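Local coordinates for xylose isomerase-like TIM barrel domain-containing protein (Thermus thermophilus, PDB 3AYV) that is of uncharacterised function but binds zinc in a xylose isomerase-like TIM barrel and may help protect against oxidative stress, at residues 1-13 / 19-31. Sequence-based numbering, arbitrary orientation.
Sequences MDVRLAFPLSRAE and LQALGLGAEVYLD
Phe7 lies across the seam between strands 3-8 and 25-29, its ring reaching over the neighbouring strand: CE1 comes to 3.6 Å from Ala26 CB, and CZ to 3.6 Å from Val28 CG2. Its CG sits between the backbone N and the carbonyl carbon, and this chi1 of 56° turns the ring from its own strand over Ala26 and Val28 on the outer, helix-facing side of the sheet. There Leu19, near the end of helix 12-22, comes down at about a right angle to Phe7 and divides its methyls: CD1 meets the ring, while CD2 presses against Leu5 CB at 3.3 Å, closer than usual for two carbons. Leu24 continues this apolar layer to Val3, with helix 229-240 beyond.

Backbone bonds alternate between the parallel strands from Gly25 N to Val3 O through to Leu9 N to Tyr29 O. This is the first beta-alpha-beta unit of the eight-stranded barrel, and Gly23 ends its helix in a Schellman motif.

The other face, toward the barrel interior, carries the charged groups, with Ala6 between them. Arg4 grips Asp2 side-on, NE to OD1 at 2.9 Å and NH2 to OD2, and NH2 also forms a salt bridge with Asp91. Glu27 extends into the barrel, where its carboxylate bonds Ser53 and the zinc ligand His187.

At the C-terminal ends of the strands the contact becomes less buried: Pro8 CB meets the Tyr29 ring at its edge, 3.8 Å from CD2, and just beyond, Asp31 holds Ser10 by two bonds, OD1 taking the amide N and OD2 the hydroxyl OG at 2.9 Å. Both donors approach from above the carboxylate plane. Apolar side chains thus fasten the helix to the outside of the sheet, while the charged Arg4 and Glu27 point inward, Glu27 as a second-shell residue that probably orients His187 and may raise its electron density toward zinc.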
loop_
_atom_site.group_PDB
_atom_site.type_symbol
_atom_site.label_atom_id
_atom_site.label_comp_id
_atom_site.label_asym_id
_atom_site.label_seq_id
_atom_site.Cartn_x
_atom_site.Cartn_y
_atom_site.Cartn_z
ATOM N N MET A 1 -11.459 11.467 10.422
ATOM C CA MET A 1 -10.430 10.935 9.477
ATOM C C MET A 1 -10.198 9.450 9.732
ATOM O O MET A 1 -10.176 8.999 10.888
ATOM C CB MET A 1 -9.107 11.703 9.633
ATOM C CG MET A 1 -9.125 13.112 9.039
ATOM S SD MET A 1 -7.558 13.970 9.194
ATOM C CE MET A 1 -7.444 14.115 10.988
ATOM N N ASP A 2 -10.012 8.706 8.642
ATOM C CA ASP A 2 -9.702 7.290 8.680
ATOM C C ASP A 2 -8.172 7.169 8.602
ATOM O O ASP A 2 -7.606 7.215 7.510
ATOM C CB ASP A 2 -10.364 6.589 7.481
ATOM C CG ASP A 2 -10.131 5.084 7.459
ATOM O OD1 ASP A 2 -9.406 4.538 8.324
ATOM O OD2 ASP A 2 -10.694 4.433 6.539
ATOM N N VAL A 3 -7.535 7.057 9.765
ATOM C CA VAL A 3 -6.073 7.031 9.859
ATOM C C VAL A 3 -5.686 5.711 10.466
ATOM O O VAL A 3 -6.213 5.319 11.510
ATOM C CB VAL A 3 -5.484 8.213 10.696
ATOM C CG1 VAL A 3 -3.965 8.252 10.556
ATOM C CG2 VAL A 3 -6.054 9.539 10.231
ATOM N N ARG A 4 -4.770 5.013 9.795
ATOM C CA ARG A 4 -4.437 3.659 10.151
ATOM C C ARG A 4 -2.930 3.574 10.342
ATOM O O ARG A 4 -2.183 4.355 9.738
ATOM C CB ARG A 4 -4.854 2.692 9.041
ATOM C CG ARG A 4 -6.274 2.907 8.552
ATOM C CD ARG A 4 -6.880 1.699 7.924
ATOM N NE ARG A 4 -8.238 2.011 7.450
ATOM C CZ ARG A 4 -8.932 1.238 6.618
ATOM N NH1 ARG A 4 -8.405 0.106 6.153
ATOM N NH2 ARG A 4 -10.148 1.599 6.236
ATOM N N LEU A 5 -2.497 2.645 11.188
ATOM C CA LEU A 5 -1.068 2.355 11.355
ATOM C C LEU A 5 -0.636 1.095 10.608
ATOM O O LEU A 5 -1.232 0.032 10.777
ATOM C CB LEU A 5 -0.713 2.213 12.844
ATOM C CG LEU A 5 0.769 1.965 13.129
ATOM C CD1 LEU A 5 1.637 3.161 12.746
ATOM C CD2 LEU A 5 0.954 1.608 14.606
ATOM N N ALA A 6 0.411 1.221 9.799
ATOM C CA ALA A 6 1.061 0.067 9.164
ATOM C C ALA A 6 1.947 -0.661 10.159
ATOM O O ALA A 6 2.738 -0.034 10.839
ATOM C CB ALA A 6 1.910 0.525 7.955
ATOM N N PHE A 7 1.816 -1.978 10.225
ATOM C CA PHE A 7 2.740 -2.827 10.989
ATOM C C PHE A 7 2.721 -4.224 10.383
ATOM O O PHE A 7 1.708 -4.653 9.830
ATOM C CB PHE A 7 2.344 -2.885 12.491
ATOM C CG PHE A 7 0.926 -3.352 12.734
ATOM C CD1 PHE A 7 -0.121 -2.448 12.720
ATOM C CD2 PHE A 7 0.649 -4.696 12.959
ATOM C CE1 PHE A 7 -1.439 -2.875 12.921
ATOM C CE2 PHE A 7 -0.670 -5.149 13.165
ATOM C CZ PHE A 7 -1.714 -4.229 13.172
ATOM N N PRO A 8 3.845 -4.946 10.466
ATOM C CA PRO A 8 3.815 -6.344 10.050
ATOM C C PRO A 8 3.058 -7.222 11.048
ATOM O O PRO A 8 3.067 -6.944 12.262
ATOM C CB PRO A 8 5.293 -6.732 10.010
ATOM C CG PRO A 8 5.952 -5.792 10.974
ATOM C CD PRO A 8 5.190 -4.503 10.878
ATOM N N LEU A 9 2.427 -8.275 10.538
ATOM C CA LEU A 9 1.785 -9.283 11.371
ATOM C C LEU A 9 2.768 -9.784 12.446
ATOM O O LEU A 9 2.369 -10.044 13.597
ATOM C CB LEU A 9 1.293 -10.431 10.493
ATOM C CG LEU A 9 0.618 -11.606 11.198
ATOM C CD1 LEU A 9 -0.602 -11.087 12.002
ATOM C CD2 LEU A 9 0.244 -12.670 10.172
ATOM N N SER A 10 4.052 -9.856 12.086
ATOM C CA SER A 10 5.098 -10.323 12.998
ATOM C C SER A 10 5.292 -9.416 14.215
ATOM O O SER A 10 5.902 -9.832 15.201
ATOM C CB SER A 10 6.432 -10.509 12.259
ATOM O OG SER A 10 6.895 -9.282 11.727
ATOM N N ARG A 11 4.775 -8.190 14.149
ATOM C CA ARG A 11 4.900 -7.247 15.259
ATOM C C ARG A 11 3.547 -6.783 15.758
ATOM O O ARG A 11 3.445 -5.688 16.295
ATOM C CB ARG A 11 5.733 -6.032 14.843
ATOM C CG ARG A 11 7.200 -6.326 14.686
ATOM C CD ARG A 11 7.915 -5.185 13.986
ATOM N NE ARG A 11 9.083 -5.695 13.270
ATOM C CZ ARG A 11 9.657 -5.112 12.215
ATOM N NH1 ARG A 11 9.189 -3.962 11.720
ATOM N NH2 ARG A 11 10.711 -5.686 11.650
ATOM N N ALA A 12 2.510 -7.596 15.569
ATOM C CA ALA A 12 1.148 -7.180 15.912
ATOM C C ALA A 12 0.998 -6.974 17.420
ATOM O O ALA A 12 0.458 -5.958 17.854
ATOM C CB ALA A 12 0.120 -8.177 15.397
ATOM N N GLU A 13 1.493 -7.939 18.202
ATOM C CA GLU A 13 1.492 -7.860 19.678
ATOM C C GLU A 13 2.036 -6.508 20.156
ATOM O O GLU A 13 1.500 -5.881 21.066
ATOM C CB GLU A 13 2.268 -9.054 20.301
ATOM C CG GLU A 13 3.831 -8.996 20.262
ATOM C CD GLU A 13 4.455 -9.054 18.843
ATOM O OE1 GLU A 13 3.983 -9.838 17.979
ATOM O OE2 GLU A 13 5.438 -8.312 18.602
ATOM N N LEU A 19 -2.137 1.307 18.857
ATOM C CA LEU A 19 -3.323 1.534 18.020
ATOM C C LEU A 19 -4.532 1.954 18.823
ATOM O O LEU A 19 -5.233 2.903 18.469
ATOM C CB LEU A 19 -3.715 0.240 17.282
ATOM C CG LEU A 19 -2.904 -0.247 16.096
ATOM C CD1 LEU A 19 -3.693 -1.317 15.387
ATOM C CD2 LEU A 19 -2.644 0.915 15.182
ATOM N N GLN A 20 -4.789 1.192 19.884
ATOM C CA GLN A 20 -5.898 1.425 20.796
ATOM C C GLN A 20 -5.771 2.832 21.365
ATOM O O GLN A 20 -6.712 3.628 21.303
ATOM C CB GLN A 20 -5.850 0.385 21.924
ATOM C CG GLN A 20 -7.209 0.000 22.510
ATOM C CD GLN A 20 -8.224 -0.389 21.436
ATOM O OE1 GLN A 20 -7.997 -1.317 20.638
ATOM N NE2 GLN A 20 -9.343 0.331 21.401
ATOM N N ALA A 21 -4.576 3.132 21.870
ATOM C CA ALA A 21 -4.303 4.354 22.618
ATOM C C ALA A 21 -4.418 5.605 21.771
ATOM O O ALA A 21 -4.783 6.666 22.276
ATOM C CB ALA A 21 -2.931 4.274 23.265
ATOM N N LEU A 22 -4.121 5.482 20.476
ATOM C CA LEU A 22 -4.215 6.621 19.584
ATOM C C LEU A 22 -5.501 6.624 18.750
ATOM O O LEU A 22 -5.738 7.560 17.996
ATOM C CB LEU A 22 -2.977 6.703 18.686
ATOM C CG LEU A 22 -1.616 6.985 19.353
ATOM C CD1 LEU A 22 -0.490 6.604 18.399
ATOM C CD2 LEU A 22 -1.474 8.456 19.810
ATOM N N GLY A 23 -6.318 5.581 18.893
ATOM C CA GLY A 23 -7.567 5.435 18.127
ATOM C C GLY A 23 -7.328 5.252 16.637
ATOM O O GLY A 23 -8.076 5.770 15.805
ATOM N N LEU A 24 -6.269 4.522 16.302
ATOM C CA LEU A 24 -5.923 4.282 14.910
ATOM C C LEU A 24 -6.504 2.970 14.382
ATOM O O LEU A 24 -6.721 1.993 15.128
ATOM C CB LEU A 24 -4.397 4.306 14.736
ATOM C CG LEU A 24 -3.710 5.662 14.945
ATOM C CD1 LEU A 24 -2.212 5.487 14.943
ATOM C CD2 LEU A 24 -4.114 6.676 13.892
ATOM N N GLY A 25 -6.766 2.957 13.078
ATOM C CA GLY A 25 -7.064 1.713 12.384
ATOM C C GLY A 25 -5.762 0.955 12.090
ATOM O O GLY A 25 -4.675 1.340 12.553
ATOM N N ALA A 26 -5.864 -0.123 11.315
ATOM C CA ALA A 26 -4.704 -0.973 11.068
ATOM C C ALA A 26 -4.524 -1.252 9.581
ATOM O O ALA A 26 -5.503 -1.440 8.871
ATOM C CB ALA A 26 -4.856 -2.293 11.808
ATOM N N GLU A 27 -3.269 -1.280 9.133
ATOM C CA GLU A 27 -2.949 -1.926 7.859
ATOM C C GLU A 27 -1.843 -2.928 8.118
ATOM O O GLU A 27 -0.690 -2.553 8.388
ATOM C CB GLU A 27 -2.543 -0.913 6.784
ATOM C CG GLU A 27 -2.278 -1.612 5.460
ATOM C CD GLU A 27 -2.462 -0.723 4.269
ATOM O OE1 GLU A 27 -1.447 -0.359 3.655
ATOM O OE2 GLU A 27 -3.619 -0.392 3.942
ATOM N N VAL A 28 -2.198 -4.203 8.056
ATOM C CA VAL A 28 -1.308 -5.263 8.482
ATOM C C VAL A 28 -0.576 -5.868 7.293
ATOM O O VAL A 28 -1.202 -6.346 6.345
ATOM C CB VAL A 28 -2.078 -6.409 9.170
ATOM C CG1 VAL A 28 -1.062 -7.393 9.783
ATOM C CG2 VAL A 28 -3.016 -5.858 10.251
ATOM N N TYR A 29 0.749 -5.861 7.360
ATOM C CA TYR A 29 1.530 -6.504 6.318
ATOM C C TYR A 29 1.637 -7.987 6.598
ATOM O O TYR A 29 1.998 -8.417 7.701
ATOM C CB TYR A 29 2.903 -5.842 6.216
ATOM C CG TYR A 29 3.943 -6.715 5.541
ATOM C CD1 TYR A 29 3.966 -6.863 4.151
ATOM C CD2 TYR A 29 4.940 -7.338 6.290
ATOM C CE1 TYR A 29 4.943 -7.650 3.520
ATOM C CE2 TYR A 29 5.923 -8.127 5.677
ATOM C CZ TYR A 29 5.928 -8.271 4.297
ATOM O OH TYR A 29 6.930 -9.040 3.712
ATOM N N LEU A 30 1.312 -8.785 5.586
ATOM C CA LEU A 30 1.219 -10.224 5.762
ATOM C C LEU A 30 2.585 -10.878 5.499
ATOM O O LEU A 30 2.856 -11.320 4.372
ATOM C CB LEU A 30 0.103 -10.807 4.874
ATOM C CG LEU A 30 -1.278 -10.146 5.031
ATOM C CD1 LEU A 30 -2.323 -10.823 4.119
ATOM C CD2 LEU A 30 -1.754 -10.238 6.477
ATOM N N ASP A 31 3.425 -10.926 6.544
ATOM C CA ASP A 31 4.729 -11.626 6.498
ATOM C C ASP A 31 4.560 -12.979 5.796
ATOM O O ASP A 31 3.775 -13.850 6.240
ATOM C CB ASP A 31 5.322 -11.879 7.912
ATOM C CG ASP A 31 5.500 -10.617 8.732
ATOM O OD1 ASP A 31 4.488 -9.993 9.131
ATOM O OD2 ASP A 31 6.669 -10.258 9.016
#